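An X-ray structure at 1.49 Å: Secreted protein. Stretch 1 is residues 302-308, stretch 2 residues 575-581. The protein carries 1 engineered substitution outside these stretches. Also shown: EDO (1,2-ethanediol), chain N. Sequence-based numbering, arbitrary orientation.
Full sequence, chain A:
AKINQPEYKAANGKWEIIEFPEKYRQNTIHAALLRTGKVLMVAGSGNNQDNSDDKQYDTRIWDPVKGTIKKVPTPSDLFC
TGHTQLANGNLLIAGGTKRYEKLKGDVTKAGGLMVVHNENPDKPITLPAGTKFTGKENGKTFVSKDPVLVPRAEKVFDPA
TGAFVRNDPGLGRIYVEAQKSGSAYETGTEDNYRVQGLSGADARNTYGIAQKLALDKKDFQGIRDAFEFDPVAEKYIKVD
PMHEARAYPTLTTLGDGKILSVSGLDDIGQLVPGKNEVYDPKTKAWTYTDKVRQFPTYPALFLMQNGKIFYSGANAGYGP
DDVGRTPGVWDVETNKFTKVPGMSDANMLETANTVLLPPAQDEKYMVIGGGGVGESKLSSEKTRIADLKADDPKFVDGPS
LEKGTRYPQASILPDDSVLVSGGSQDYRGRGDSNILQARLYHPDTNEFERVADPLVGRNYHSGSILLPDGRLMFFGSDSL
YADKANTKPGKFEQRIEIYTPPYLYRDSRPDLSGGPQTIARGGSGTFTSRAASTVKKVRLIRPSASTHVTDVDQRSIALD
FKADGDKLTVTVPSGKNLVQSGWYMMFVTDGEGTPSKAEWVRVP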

# COMPACT_ATOMS: atom_id res chain seq x y z
N PHE A 302 -9.00 -1.43 -6.72
CA PHE A 302 -10.04 -0.44 -6.41
C PHE A 302 -11.39 -0.92 -6.91
O PHE A 302 -11.50 -1.40 -8.04
N LEU A 303 -12.44 -0.67 -6.13
CA LEU A 303 -13.78 -0.98 -6.58
C LEU A 303 -14.28 0.03 -7.59
O LEU A 303 -14.35 1.24 -7.30
N MET A 304 -14.75 -0.47 -8.73
CA MET A 304 -15.30 0.31 -9.82
C MET A 304 -16.83 0.41 -9.69
O MET A 304 -17.47 -0.40 -9.00
N GLN A 305 -17.40 1.33 -10.41
CA GLN A 305 -18.87 1.53 -10.33
C GLN A 305 -19.67 0.38 -10.82
O GLN A 305 -20.82 0.24 -10.40
N ASN A 306 -19.11 -0.47 -11.70
CA ASN A 306 -19.80 -1.68 -12.11
C ASN A 306 -19.59 -2.89 -11.19
O ASN A 306 -19.98 -4.00 -11.53
N GLY A 307 -18.88 -2.70 -10.08
CA GLY A 307 -18.64 -3.75 -9.12
C GLY A 307 -17.41 -4.61 -9.35
O GLY A 307 -17.09 -5.44 -8.55
N LYS A 308 -16.78 -4.41 -10.50
CA LYS A 308 -15.52 -5.06 -10.78
C LYS A 308 -14.41 -4.31 -10.06
O LYS A 308 -14.61 -3.24 -9.54
N GLY A 575 -25.41 4.54 -5.36
CA GLY A 575 -24.55 3.45 -5.83
C GLY A 575 -23.51 3.08 -4.77
O GLY A 575 -22.62 3.85 -4.50
N LYS A 576 -23.67 1.92 -4.14
CA LYS A 576 -22.74 1.40 -3.16
C LYS A 576 -21.36 1.08 -3.73
O LYS A 576 -20.41 0.99 -2.98
N ASN A 577 -21.26 0.92 -5.03
CA ASN A 577 -19.94 0.75 -5.63
C ASN A 577 -19.18 2.05 -5.70
O ASN A 577 -17.97 2.01 -5.89
N LEU A 578 -19.85 3.19 -5.68
CA LEU A 578 -19.26 4.49 -5.68
C LEU A 578 -19.08 5.00 -4.25
O LEU A 578 -17.99 5.36 -3.83
N VAL A 579 -20.20 5.12 -3.54
CA VAL A 579 -20.22 5.61 -2.18
C VAL A 579 -20.27 4.38 -1.29
O VAL A 579 -21.32 3.92 -0.89
N GLN A 580 -19.10 3.79 -1.04
CA GLN A 580 -19.00 2.61 -0.15
C GLN A 580 -19.56 3.03 1.23
O GLN A 580 -19.33 4.16 1.68
N SER A 581 -20.23 2.10 1.90
CA SER A 581 -20.70 2.39 3.24
C SER A 581 -19.51 2.63 4.18
O SER A 581 -18.44 2.02 4.05

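This is a small, mixed contact in which one asparagine, Asn577, docks against a tight turn through a single direct hydrogen bond, with leucine packing and bridging waters around it. The two stretches bury 314 Å² between them, both sides summed, and Asn577 has the largest share.

Stretch 1 leaves a strand at Leu303 and enters a type I beta turn from Met304 to Gly307. The turn is closed by Gly307 N bonding to Met304 O at 2.9 Å. Just past the turn, Lys308 N donates to Asn306 OD1 (chi1 p) at 3.1 Å. Gly307 has a positive phi of 88°, where a CB would be jammed against the carbonyl O of the residue before.

Asn577 points toward this turn with chi1 m. Asn577 ND2 donates to Gln305 O at 2.9 Å, and the N-H...O angle of 168° is nearly straight. Asn577 ND2 also lies 3.2 Å from Gly307 N, but both are donors, so this is proximity and not a bond. Asn577 CB rests 3.3 Å from Met304 O. The closest contacts of this side chain with the turn residues are to backbone atoms, and the side chains of Met304, Gln305 and Asn306 all start out away from stretch 2.

Leu303 does point toward stretch 2. Its rotamer is t for chi1 and p for chi2. Leu303 CD2 lies 3.7 Å from Asn577 O and 3.5 Å from Gln580 NE2, so this methyl packs against polar atoms. Gln580 also points toward stretch 1, with chi1 m and chi2 t. Leu578 points sideways, with chi1 t and chi2 p, and Leu578 CD1 comes within 3.9 Å of Gln305 NE2. Gln305 reaches it with chi1 m and chi2 t, although its CA-to-CB bond points away; its NE2 is hydrogen-bonded elsewhere in the structure.

Three waters add polar links. Water 1 donates to Leu303 O at 2.7 Å and to Asn577 O at 2.8 Å, joining the two backbones. Water 2 accepts from Gln580 NE2 at 3.1 Å and, weakly, from Leu303 N at 3.4 Å. Water 3 links Asn306 O at 3.2 Å to Asn577 ND2 at 3.3 Å, and both of its bonds are weak.

A 1,2-ethanediol molecule, probably from the crystallisation liquor, donates from EDO O1 to Gly307 O at 2.7 Å. The same EDO O1 is 3.8 Å from Leu303 CD1.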

# COMPACT_ATOMS: atom_id res chain seq x y z
CB PHE A 302 -9.73 0.87 -7.11
CG PHE A 302 -8.54 1.62 -6.52
CD1 PHE A 302 -7.26 1.29 -6.87
CD2 PHE A 302 -8.74 2.64 -5.62
CE1 PHE A 302 -6.19 1.97 -6.30
CE2 PHE A 302 -7.69 3.33 -5.08
CZ PHE A 302 -6.41 2.97 -5.40
CB LEU A 303 -14.73 -1.03 -5.38
CG LEU A 303 -16.17 -1.42 -5.68
CD1 LEU A 303 -16.28 -2.86 -6.15
CD2 LEU A 303 -16.94 -1.25 -4.37
CB MET A 304 -14.97 -0.36 -11.14
CG MET A 304 -13.48 -0.55 -11.37
SD MET A 304 -13.11 -1.68 -12.74
CE MET A 304 -14.17 -1.11 -14.08
CB GLN A 305 -19.25 2.80 -11.08
CG GLN A 305 -18.88 4.00 -10.24
CD GLN A 305 -19.10 5.30 -10.97
OE1 GLN A 305 -20.11 5.49 -11.65
NE2 GLN A 305 -18.14 6.17 -10.88
CB ASN A 306 -19.47 -2.00 -13.57
CG ASN A 306 -18.02 -2.41 -13.77
OD1 ASN A 306 -17.23 -2.48 -12.82
ND2 ASN A 306 -17.66 -2.63 -15.02
CB LYS A 308 -15.28 -5.17 -12.30
CG LYS A 308 -16.44 -5.91 -12.99
CD LYS A 308 -16.14 -6.17 -14.46
CE LYS A 308 -17.40 -6.74 -15.13
NZ LYS A 308 -17.28 -6.95 -16.60
CB LYS A 576 -23.38 0.14 -2.55
CG LYS A 576 -22.69 -0.46 -1.35
CD LYS A 576 -23.56 -1.60 -0.74
CE LYS A 576 -22.79 -2.44 0.25
NZ LYS A 576 -22.50 -1.71 1.48
CB ASN A 577 -20.03 0.15 -7.02
CG ASN A 577 -20.60 -1.26 -7.04
OD1 ASN A 577 -20.55 -1.96 -6.05
ND2 ASN A 577 -21.17 -1.65 -8.17
CB LEU A 578 -20.15 5.45 -6.49
CG LEU A 578 -19.74 6.93 -6.48
CD1 LEU A 578 -18.34 7.13 -7.08
CD2 LEU A 578 -20.81 7.78 -7.14
CB VAL A 579 -21.42 6.53 -1.90
CG1 VAL A 579 -21.23 7.17 -0.56
CG2 VAL A 579 -21.56 7.58 -2.99
CB GLN A 580 -17.53 2.18 -0.06
CG GLN A 580 -16.99 1.73 -1.42
CD GLN A 580 -15.46 1.65 -1.49
OE1 GLN A 580 -14.75 2.54 -1.03
NE2 GLN A 580 -14.95 0.55 -2.05
CB SER A 581 -21.49 1.23 3.73
OG SER A 581 -22.61 1.03 2.91
C1 EDO N . -18.73 -7.37 -6.58
O1 EDO N . -17.89 -6.27 -6.16
C2 EDO N . -19.02 -8.36 -5.46
O2 EDO N . -19.60 -7.71 -4.34
O HOH W 1 -16.22 3.18 -7.67
O HOH W 2 -12.46 -1.23 -2.79
O HOH W 3 -22.89 -3.55 -10.29